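Local structure of acyl-coenzyme A oxidase (Caenorhabditis elegans, 5K3J) at residues 115-120 / 145-150; 285-290 / 361-366; 500-505 / 510-515. The protein catalyses the first, FAD-dependent desaturation step of peroxisomal beta-oxidation of ascaroside pheromone side chains, acting on asc-omega-C5-CoA and passing electrons to oxygen to give hydrogen peroxide. All coordinates share one frame; numbering follows the deposited sequence.

Contact 1 of 3, residues 115-120 / 145-150; sequences DALFIP and GCYAQT. With FAD (flavin-adenine dinucleotide), chain C.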
# COMPACT_ATOMS: atom_id res chain seq x y z
N ASP A 115 -22.10 -15.04 4.41
CA ASP A 115 -21.45 -16.33 4.22
C ASP A 115 -20.19 -16.45 5.06
O ASP A 115 -19.83 -17.53 5.53
CB ASP A 115 -21.10 -16.56 2.75
CG ASP A 115 -22.32 -16.82 1.89
OD1 ASP A 115 -23.34 -17.30 2.44
OD2 ASP A 115 -22.27 -16.54 0.68
N ALA A 116 -19.50 -15.33 5.23
CA ALA A 116 -18.20 -15.31 5.89
C ALA A 116 -18.29 -15.58 7.39
O ALA A 116 -17.45 -16.29 7.95
CB ALA A 116 -17.49 -13.99 5.64
N LEU A 117 -19.30 -15.01 8.05
CA LEU A 117 -19.38 -15.10 9.51
C LEU A 117 -20.79 -15.35 10.04
O LEU A 117 -20.96 -16.06 11.03
CB LEU A 117 -18.82 -13.83 10.14
CG LEU A 117 -17.29 -13.73 10.13
CD1 LEU A 117 -16.85 -12.29 10.16
CD2 LEU A 117 -16.70 -14.51 11.30
N PHE A 118 -21.79 -14.76 9.40
CA PHE A 118 -23.17 -14.92 9.86
C PHE A 118 -23.57 -16.40 9.89
O PHE A 118 -24.01 -16.90 10.93
CB PHE A 118 -24.14 -14.14 8.98
CG PHE A 118 -25.56 -14.20 9.46
CD1 PHE A 118 -25.95 -13.55 10.62
CD2 PHE A 118 -26.51 -14.91 8.74
CE1 PHE A 118 -27.26 -13.61 11.06
CE2 PHE A 118 -27.82 -14.96 9.18
CZ PHE A 118 -28.20 -14.32 10.33
N ILE A 119 -23.41 -17.08 8.76
CA ILE A 119 -23.70 -18.51 8.68
C ILE A 119 -22.73 -19.36 9.53
O ILE A 119 -23.18 -20.25 10.25
CB ILE A 119 -23.68 -19.00 7.21
CG1 ILE A 119 -24.92 -18.51 6.46
CG2 ILE A 119 -23.60 -20.52 7.14
CD1 ILE A 119 -25.05 -19.10 5.07
N PRO A 120 -21.41 -19.09 9.45
CA PRO A 120 -20.51 -19.89 10.29
C PRO A 120 -20.70 -19.70 11.80
O PRO A 120 -20.32 -20.60 12.55
CB PRO A 120 -19.12 -19.42 9.86
CG PRO A 120 -19.30 -18.94 8.48
CD PRO A 120 -20.65 -18.30 8.47
N GLY A 145 -27.80 -11.63 6.48
CA GLY A 145 -27.30 -11.42 7.83
C GLY A 145 -25.97 -10.69 7.88
O GLY A 145 -25.49 -10.19 6.86
N CYS A 146 -25.39 -10.62 9.08
CA CYS A 146 -24.06 -10.04 9.27
C CYS A 146 -23.52 -10.30 10.68
O CYS A 146 -24.26 -10.66 11.59
CB CYS A 146 -24.08 -8.53 9.01
SG CYS A 146 -24.99 -7.54 10.22
N TYR A 147 -22.22 -10.09 10.83
CA TYR A 147 -21.53 -10.22 12.11
C TYR A 147 -21.30 -8.83 12.72
O TYR A 147 -20.34 -8.14 12.37
CB TYR A 147 -20.20 -10.96 11.89
CG TYR A 147 -19.42 -11.36 13.13
CD1 TYR A 147 -19.68 -12.57 13.78
CD2 TYR A 147 -18.40 -10.56 13.62
CE1 TYR A 147 -18.96 -12.94 14.90
CE2 TYR A 147 -17.68 -10.94 14.75
CZ TYR A 147 -17.96 -12.12 15.38
OH TYR A 147 -17.24 -12.49 16.49
N ALA A 148 -22.18 -8.42 13.63
CA ALA A 148 -22.15 -7.07 14.18
C ALA A 148 -21.45 -7.02 15.54
O ALA A 148 -22.10 -7.10 16.59
CB ALA A 148 -23.56 -6.51 14.29
N GLN A 149 -20.13 -6.89 15.52
CA GLN A 149 -19.33 -6.94 16.74
C GLN A 149 -18.66 -5.60 17.05
O GLN A 149 -18.94 -4.98 18.08
CB GLN A 149 -18.27 -8.04 16.63
CG GLN A 149 -17.42 -8.24 17.87
CD GLN A 149 -16.55 -9.48 17.78
OE1 GLN A 149 -16.99 -10.58 18.09
NE2 GLN A 149 -15.31 -9.30 17.36
N THR A 150 -17.78 -5.17 16.15
CA THR A 150 -17.01 -3.95 16.34
C THR A 150 -17.90 -2.73 16.54
O THR A 150 -18.89 -2.55 15.82
CB THR A 150 -16.07 -3.69 15.14
OG1 THR A 150 -15.20 -4.82 14.97
CG2 THR A 150 -15.23 -2.43 15.36
PA FAD C . -7.62 -0.47 17.13
O1A FAD C . -7.55 -1.30 18.42
O2A FAD C . -8.39 0.80 17.36
O5B FAD C . -6.14 -0.08 16.61
C5B FAD C . -5.60 1.22 16.92
C4B FAD C . -4.06 1.09 17.16
O4B FAD C . -3.85 0.79 18.42
C3B FAD C . -3.50 -0.10 16.36
O3B FAD C . -2.25 0.18 15.96
C2B FAD C . -3.49 -1.26 17.39
O2B FAD C . -2.45 -2.28 17.01
C1B FAD C . -3.17 -0.67 18.48
N9A FAD C . -3.66 -1.39 19.62
C8A FAD C . -4.94 -1.56 20.01
N7A FAD C . -4.93 -2.31 21.14
C5A FAD C . -3.64 -2.61 21.45
C6A FAD C . -3.07 -3.34 22.49
N6A FAD C . -3.57 -4.05 23.61
N1A FAD C . -1.74 -3.47 22.55
C2A FAD C . -0.94 -2.90 21.60
N3A FAD C . -1.50 -2.18 20.59
C4A FAD C . -2.85 -2.04 20.52
N1 FAD C . -16.18 -5.73 12.45
C2 FAD C . -17.36 -6.57 12.64
O2 FAD C . -17.83 -6.75 13.75
N3 FAD C . -18.00 -7.22 11.49
C4 FAD C . -17.47 -7.03 10.20
O4 FAD C . -18.01 -7.58 9.22
C4X FAD C . -16.26 -6.17 10.01
N5 FAD C . -15.72 -5.97 8.68
C5X FAD C . -14.54 -5.13 8.49
C6 FAD C . -14.02 -4.94 7.20
C7 FAD C . -12.88 -4.13 7.00
C7M FAD C . -12.52 -4.09 5.51
C8 FAD C . -12.26 -3.51 8.09
C8M FAD C . -11.03 -2.62 7.97
C9 FAD C . -12.78 -3.69 9.39
C9A FAD C . -13.92 -4.50 9.59
N10 FAD C . -14.46 -4.70 10.96
C10 FAD C . -15.63 -5.53 11.14
C1' FAD C . -13.83 -4.05 12.13
C2' FAD C . -12.55 -4.81 12.52
O2' FAD C . -12.88 -6.01 13.11
C3' FAD C . -11.73 -4.00 13.48
O3' FAD C . -11.47 -2.74 12.91
C4' FAD C . -10.42 -4.70 13.73
O4' FAD C . -10.65 -5.82 14.56
C5' FAD C . -9.45 -3.74 14.40
O5' FAD C . -10.03 -3.25 15.61
P FAD C . -9.88 -1.68 15.93
O1P FAD C . -10.57 -0.91 14.80
O2P FAD C . -10.51 -1.35 17.25
O3P FAD C . -8.34 -1.32 15.97
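F118 lays one face of its ring over the CA of G145, which sits 3.5 Å from the ring centroid and 6° off the ring normal, a clear CH-pi contact. Glycine suits this place because a CB would run into F118 CD2. The phenyl group reaches the loop because its CG lies anti to the backbone N (chi1 -176°), and F118 CD1 also comes obliquely to C146 N at 3.4 Å. The second apolar pair is L117 with Y147: L117 CB meets Y147 CB at 3.6 Å, while L117 CD2 lies over one face of the tyrosine ring. No hydrogen bond joins the two segments, so apolar and CH-pi packing carries the junction.

Polar chemistry begins on the far side of 145-150, where the backbone reads the flavin pyrimidine edge. FAD N3 donates to Y147 O at 2.7 Å. FAD O2 is gripped twice, by Q149 N at 2.9 Å and by T150 N at 2.9 Å, the latter nearly straight at 166°. T150 OG1 donates to FAD N1 at 2.9 Å; threonine thus adds a side-chain donor to its backbone one. Donors gathered at O2 and N1 would probably stabilise negative charge on the reduced flavin.

The arrangement joins the N-terminal helical domain to the beta domain of the acyl-CoA oxidase fold. Helix 128-139 packs on F118 and I119, strand 197-205 pairs in parallel with 147-148, and helix 287-315 closes over L117 and Y147.

Contact 2 of 3, residues 285-290 / 361-366; sequences GYSGMV and HLYSQL. With 6QA (~{S}-[2-[3-[[(2~{R})-4-[[[(2~{R},3~{S},4~{R},5~{R})-5-(6-aminopurin-9-yl)-4-oxidanyl-3-phosphonooxy-oxolan-2-yl]methoxy-oxidanyl-phosphoryl]oxy-oxidanyl-phosphoryl]oxy-3,3-dimethyl-2-oxidanyl-butanoyl]amino]propanoylamino]ethyl] 5-[(2~{R},3~{R},5~{R},6~{S})-6-methyl-3,5-bis(oxidanyl)oxan-2-yl]oxypentanethioate), chain E.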
# COMPACT_ATOMS: atom_id res chain seq x y z
N GLY A 285 -16.91 -18.66 21.98
CA GLY A 285 -17.71 -17.77 21.15
C GLY A 285 -16.92 -17.11 20.04
O GLY A 285 -17.49 -16.67 19.04
N TYR A 286 -15.60 -17.03 20.21
CA TYR A 286 -14.75 -16.39 19.22
C TYR A 286 -14.47 -17.32 18.04
O TYR A 286 -13.62 -17.04 17.20
CB TYR A 286 -13.41 -15.94 19.83
CG TYR A 286 -13.51 -14.94 20.97
CD1 TYR A 286 -14.73 -14.37 21.33
CD2 TYR A 286 -12.37 -14.56 21.68
CE1 TYR A 286 -14.81 -13.46 22.38
CE2 TYR A 286 -12.44 -13.65 22.72
CZ TYR A 286 -13.66 -13.10 23.06
OH TYR A 286 -13.72 -12.20 24.10
N SER A 287 -15.20 -18.43 17.98
CA SER A 287 -14.97 -19.47 16.98
C SER A 287 -15.09 -18.96 15.54
O SER A 287 -14.39 -19.44 14.65
CB SER A 287 -15.93 -20.63 17.19
OG SER A 287 -15.76 -21.60 16.17
N GLY A 288 -16.00 -18.01 15.32
CA GLY A 288 -16.20 -17.45 14.00
C GLY A 288 -14.97 -16.72 13.51
O GLY A 288 -14.62 -16.77 12.33
N MET A 289 -14.30 -16.04 14.44
CA MET A 289 -13.09 -15.30 14.13
C MET A 289 -11.95 -16.21 13.70
O MET A 289 -11.22 -15.90 12.76
CB MET A 289 -12.66 -14.47 15.34
CG MET A 289 -13.05 -13.00 15.26
SD MET A 289 -13.44 -12.32 16.88
CE MET A 289 -12.11 -12.99 17.87
N VAL A 290 -11.81 -17.34 14.39
CA VAL A 290 -10.73 -18.28 14.13
C VAL A 290 -10.92 -18.95 12.77
O VAL A 290 -9.94 -19.30 12.11
CB VAL A 290 -10.64 -19.35 15.25
CG1 VAL A 290 -9.61 -20.43 14.92
CG2 VAL A 290 -10.30 -18.68 16.57
N HIS A 361 -8.04 -27.20 7.62
CA HIS A 361 -8.55 -28.53 7.91
C HIS A 361 -8.60 -28.82 9.41
O HIS A 361 -9.58 -29.38 9.90
CB HIS A 361 -7.71 -29.60 7.20
CG HIS A 361 -8.51 -30.80 6.78
ND1 HIS A 361 -8.63 -31.93 7.56
CD2 HIS A 361 -9.23 -31.03 5.65
CE1 HIS A 361 -9.39 -32.81 6.93
NE2 HIS A 361 -9.77 -32.29 5.77
N LEU A 362 -7.57 -28.43 10.15
CA LEU A 362 -7.57 -28.70 11.58
C LEU A 362 -8.47 -27.72 12.33
O LEU A 362 -8.80 -27.96 13.49
CB LEU A 362 -6.15 -28.70 12.18
CG LEU A 362 -5.07 -27.67 11.87
CD1 LEU A 362 -5.52 -26.27 12.20
CD2 LEU A 362 -3.79 -28.00 12.65
N TYR A 363 -8.87 -26.63 11.69
CA TYR A 363 -9.89 -25.80 12.32
C TYR A 363 -11.22 -26.51 12.32
O TYR A 363 -11.88 -26.64 13.35
CB TYR A 363 -10.06 -24.45 11.63
CG TYR A 363 -11.30 -23.75 12.13
CD1 TYR A 363 -11.34 -23.21 13.41
CD2 TYR A 363 -12.45 -23.69 11.36
CE1 TYR A 363 -12.48 -22.59 13.89
CE2 TYR A 363 -13.60 -23.08 11.83
CZ TYR A 363 -13.61 -22.53 13.10
OH TYR A 363 -14.74 -21.91 13.58
N SER A 364 -11.62 -26.97 11.14
CA SER A 364 -12.91 -27.63 10.96
C SER A 364 -12.91 -29.03 11.58
O SER A 364 -13.92 -29.73 11.55
CB SER A 364 -13.27 -27.71 9.48
OG SER A 364 -12.32 -28.46 8.74
N GLN A 365 -11.77 -29.44 12.13
CA GLN A 365 -11.70 -30.68 12.89
C GLN A 365 -11.58 -30.42 14.38
O GLN A 365 -12.12 -31.16 15.20
CB GLN A 365 -10.55 -31.56 12.41
CG GLN A 365 -10.94 -32.45 11.26
CD GLN A 365 -12.20 -33.24 11.53
OE1 GLN A 365 -12.43 -33.72 12.64
NE2 GLN A 365 -13.04 -33.38 10.50
N LEU A 366 -10.87 -29.35 14.74
CA LEU A 366 -10.89 -28.86 16.11
C LEU A 366 -12.15 -28.03 16.30
O LEU A 366 -12.22 -27.16 17.17
CB LEU A 366 -9.63 -28.04 16.43
CG LEU A 366 -8.33 -28.86 16.47
CD1 LEU A 366 -7.11 -27.99 16.18
CD2 LEU A 366 -8.17 -29.58 17.80
P26 6QA E . -10.46 -10.53 25.23
P29 6QA E . -9.33 -11.70 27.78
P50 6QA E . -3.32 -15.31 28.14
O01 6QA E . -11.39 -11.71 3.63
C02 6QA E . -12.41 -12.16 4.55
C03 6QA E . -13.10 -10.84 4.94
O04 6QA E . -13.91 -11.00 6.02
C05 6QA E . -13.27 -11.04 7.26
C06 6QA E . -13.84 -9.88 8.12
C07 6QA E . -13.81 -10.34 9.60
C08 6QA E . -14.86 -9.55 10.38
C09 6QA E . -14.24 -8.80 11.49
S10 6QA E . -15.08 -9.09 13.13
C11 6QA E . -13.94 -9.58 14.46
C12 6QA E . -12.49 -9.32 14.21
N13 6QA E . -11.97 -8.64 15.33
C14 6QA E . -10.94 -9.23 16.17
C15 6QA E . -10.38 -8.44 17.40
C16 6QA E . -10.62 -9.32 18.67
N17 6QA E . -9.41 -9.37 19.53
C18 6QA E . -9.60 -9.68 20.95
C19 6QA E . -8.38 -9.75 21.87
O20 6QA E . -7.24 -9.32 21.15
C21 6QA E . -8.14 -11.19 22.39
C22 6QA E . -6.94 -11.00 23.43
C23 6QA E . -7.79 -12.13 21.18
C24 6QA E . -9.30 -11.83 23.14
O25 6QA E . -9.29 -11.50 24.54
O27 6QA E . -10.46 -9.10 24.67
O28 6QA E . -10.11 -10.51 26.90
O30 6QA E . -10.38 -12.36 28.67
O31 6QA E . -8.59 -12.78 26.72
C32 6QA E . -7.24 -13.05 26.77
C33 6QA E . -7.09 -14.48 27.44
O34 6QA E . -7.96 -15.30 26.99
C35 6QA E . -7.22 -16.47 26.13
N36 6QA E . -7.82 -16.52 24.79
C37 6QA E . -8.11 -15.47 24.02
N38 6QA E . -8.65 -15.86 22.86
C39 6QA E . -8.73 -17.22 22.88
C40 6QA E . -8.21 -17.65 24.11
N41 6QA E . -8.18 -18.98 24.38
C42 6QA E . -8.64 -19.86 23.49
N43 6QA E . -9.15 -19.48 22.30
C44 6QA E . -9.22 -18.19 21.96
N45 6QA E . -9.78 -17.78 20.67
C46 6QA E . -5.95 -16.20 26.11
O47 6QA E . -5.16 -17.39 26.57
C48 6QA E . -5.70 -15.03 27.05
O49 6QA E . -5.01 -15.42 28.19
O51 6QA E . -2.88 -14.30 29.16
O52 6QA E . -2.87 -14.88 26.74
O53 6QA E . -2.72 -16.66 28.43
O54 6QA E . -8.27 -11.06 28.63
O55 6QA E . -11.83 -11.15 25.03
O56 6QA E . -10.70 -9.86 21.39
O57 6QA E . -10.52 -10.32 15.95
O58 6QA E . -13.29 -8.08 11.24
O59 6QA E . -13.93 -10.34 3.86
C60 6QA E . -14.90 -11.29 3.42
C61 6QA E . -15.69 -10.53 2.38
C62 6QA E . -14.22 -12.58 2.92
C63 6QA E . -13.30 -13.15 3.91
O64 6QA E . -15.26 -13.59 2.63
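S287 and Y363 meet through their hydroxyls, OG to OH at 2.8 Å, a hydrogen bond that could run in either direction. The pair ties together two helices of the C-alpha1 domain, part of the helical bundle of the acyl-CoA oxidase fold: S287 stands in the first turn of helix 287-315, and Y363 on helix 343-363. The tyrosine hydroxyl also lies 2.7 Å from the backbone oxygen S287 O. The ring itself makes apolar contact. V290 CG1 reaches Y363 CD1 at 3.6 Å, and the carbonyl carbon of V290 lies over one face of the ring. Tyrosine suits the site because one long side chain can offer carbon to the valine and oxygen to the serine. Its CG is anti to the backbone N (chi1 168°), which carries the ring across to helix 287-315.

The next shell faces the substrate. Y286, in the N-cap position of this helix, meets with its OH the phosphate oxygen O55 of the ascaroside-CoA, which lies near the plane of the tyrosine ring at its edge; the modelled separation is too short to be taken literally. M289, its chain folded beyond CG, lies along the pantetheine: its CG is 3.6 Å from 6QA C11, beside the thioester sulfur, and its SD is 3.7 Å from 6QA O57. A flexible, unbranched thioether follows such a chain well.

Farther out, L381 of helix 379-405 packs against both V290 and Y363, and S287 touches helix 112-125. Beyond Y363 the chain turns with L366 N bonded to L362 O, and S364 OG donates to H361 O at 3.1 Å, from 36° out of the carbonyl plane.

Contact 3 of 3, residues 500-505 / 510-515; sequences EKFLKL and ESREVA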
# COMPACT_ATOMS: atom_id res chain seq x y z
N GLU A 500 12.55 -13.84 28.50
CA GLU A 500 13.39 -13.56 29.66
C GLU A 500 13.53 -12.07 29.92
O GLU A 500 13.76 -11.65 31.06
CB GLU A 500 14.77 -14.19 29.47
CG GLU A 500 15.52 -14.43 30.77
CD GLU A 500 15.96 -15.87 30.92
OE1 GLU A 500 15.92 -16.62 29.92
OE2 GLU A 500 16.36 -16.26 32.04
N LYS A 501 13.40 -11.26 28.87
CA LYS A 501 13.43 -9.81 29.03
C LYS A 501 12.15 -9.37 29.71
O LYS A 501 12.17 -8.55 30.64
CB LYS A 501 13.59 -9.11 27.68
CG LYS A 501 13.43 -7.59 27.75
CD LYS A 501 13.81 -6.92 26.44
CE LYS A 501 13.44 -5.45 26.44
NZ LYS A 501 13.86 -4.75 25.19
N PHE A 502 11.02 -9.91 29.26
CA PHE A 502 9.74 -9.66 29.92
C PHE A 502 9.78 -10.17 31.35
O PHE A 502 9.26 -9.52 32.26
CB PHE A 502 8.60 -10.30 29.12
CG PHE A 502 7.35 -10.52 29.91
CD1 PHE A 502 6.68 -9.47 30.52
CD2 PHE A 502 6.82 -11.80 30.03
CE1 PHE A 502 5.52 -9.69 31.24
CE2 PHE A 502 5.66 -12.02 30.75
CZ PHE A 502 5.01 -10.97 31.35
N LEU A 503 10.41 -11.33 31.57
CA LEU A 503 10.57 -11.88 32.91
C LEU A 503 11.43 -10.99 33.81
O LEU A 503 11.07 -10.73 34.96
CB LEU A 503 11.18 -13.29 32.84
CG LEU A 503 10.27 -14.40 32.31
CD1 LEU A 503 10.97 -15.75 32.35
CD2 LEU A 503 8.95 -14.43 33.08
N LYS A 504 12.56 -10.53 33.28
CA LYS A 504 13.48 -9.68 34.03
C LYS A 504 12.81 -8.40 34.51
O LYS A 504 13.11 -7.89 35.59
CB LYS A 504 14.70 -9.33 33.17
CG LYS A 504 15.98 -10.04 33.57
CD LYS A 504 17.15 -9.55 32.74
CE LYS A 504 18.48 -9.92 33.38
NZ LYS A 504 18.60 -11.39 33.63
N LEU A 505 11.89 -7.88 33.70
CA LEU A 505 11.17 -6.66 34.03
C LEU A 505 10.17 -6.89 35.17
O LEU A 505 9.71 -5.95 35.80
CB LEU A 505 10.45 -6.11 32.80
CG LEU A 505 11.35 -5.48 31.73
CD1 LEU A 505 10.69 -5.56 30.36
CD2 LEU A 505 11.68 -4.04 32.09
N GLU A 510 8.36 -4.42 37.95
CA GLU A 510 7.45 -3.68 37.10
C GLU A 510 6.25 -4.57 36.84
O GLU A 510 6.41 -5.75 36.53
CB GLU A 510 8.13 -3.26 35.79
CG GLU A 510 7.73 -1.88 35.27
CD GLU A 510 8.51 -0.75 35.91
OE1 GLU A 510 9.15 -0.98 36.96
OE2 GLU A 510 8.50 0.37 35.36
N SER A 511 5.05 -4.02 36.99
CA SER A 511 3.82 -4.80 36.89
C SER A 511 3.71 -5.51 35.55
O SER A 511 4.27 -5.05 34.55
CB SER A 511 2.60 -3.91 37.10
OG SER A 511 2.10 -3.41 35.87
N ARG A 512 2.99 -6.63 35.54
CA ARG A 512 2.88 -7.49 34.36
C ARG A 512 2.50 -6.73 33.09
O ARG A 512 3.19 -6.82 32.08
CB ARG A 512 1.85 -8.60 34.60
CG ARG A 512 1.53 -9.39 33.35
CD ARG A 512 0.53 -10.49 33.62
NE ARG A 512 0.68 -11.58 32.66
CZ ARG A 512 1.44 -12.65 32.87
NH1 ARG A 512 1.52 -13.59 31.93
NH2 ARG A 512 2.11 -12.79 34.00
N GLU A 513 1.40 -6.00 33.16
CA GLU A 513 0.91 -5.21 32.03
C GLU A 513 1.99 -4.29 31.47
O GLU A 513 2.20 -4.22 30.26
CB GLU A 513 -0.31 -4.39 32.44
CG GLU A 513 -1.62 -5.17 32.47
CD GLU A 513 -1.71 -6.16 33.61
OE1 GLU A 513 -0.99 -5.98 34.62
OE2 GLU A 513 -2.49 -7.13 33.50
N VAL A 514 2.69 -3.59 32.35
CA VAL A 514 3.74 -2.67 31.93
C VAL A 514 4.99 -3.44 31.49
O VAL A 514 5.64 -3.07 30.51
CB VAL A 514 4.11 -1.68 33.06
CG1 VAL A 514 5.27 -0.78 32.64
CG2 VAL A 514 2.90 -0.84 33.43
N ALA A 515 5.31 -4.50 32.22
CA ALA A 515 6.40 -5.38 31.84
C ALA A 515 6.16 -5.98 30.46
O ALA A 515 7.07 -6.09 29.64
CB ALA A 515 6.58 -6.48 32.87
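F502 reaches from helix 481-507 to the start of helix 512-518, its CG anti to the backbone N (chi1 159°), which swings the ring from CB toward helix 512-518, one edge leading. Along that edge F502 CD1 meets A515 O at 3.5 Å. The next atom, F502 CE1, lies 3.8 Å from A515 CB and as far from R512 O; A515 O and R512 O both lie near the ring plane, at its edge. At the tip, F502 CZ stands over the centre of one face of the R512 guanidinium, 4.2 Å from R512 CZ. Cutting this ring back to an alanine is likely to open a gap beside A515 and let the R512 guanidinium turn. A515 is small enough for L505 as well, whose CB touches A515 CB at 3.9 Å. W516 meets the F502 ring edge-to-face.

The backbone closes the turn: E510 N donates to L505 O at 3.0 Å, five residues back, the spacing of the 6-to-1 bond of a Schellman motif. S511 occupies the N-cap position of the second helix, its OG bonded instead to D324 of the second subunit. The whole is a helix-loop-helix corner, the short helix 512-518 turning back across the end of helix 481-507, in the C-terminal helical domain at the dimer interface.

How the contacts relate
Contacts 1 and 2 are buried and adjoin: L117 CD2 packs on G288 O at 3.2 Å, and Y147 OH and Q149 NE2 lie near M289 SD, so helix 287-315 serves both. Contact 1 brings helix against the loop leading into strand 147-148 with apolar fit and turns its hydrogen bonds to the flavin; contact 2 brings helix against helix, with one hydroxyl pair between the segments and the substrate on its other side. Contact 3 is a local helix-to-helix corner, only partly buried, its centre about 37 Å and 32 Å from those of contacts 1 and 2. It shares no element with them; a backbone bond and an aromatic side chain hold it within the chain, at the dimer interface.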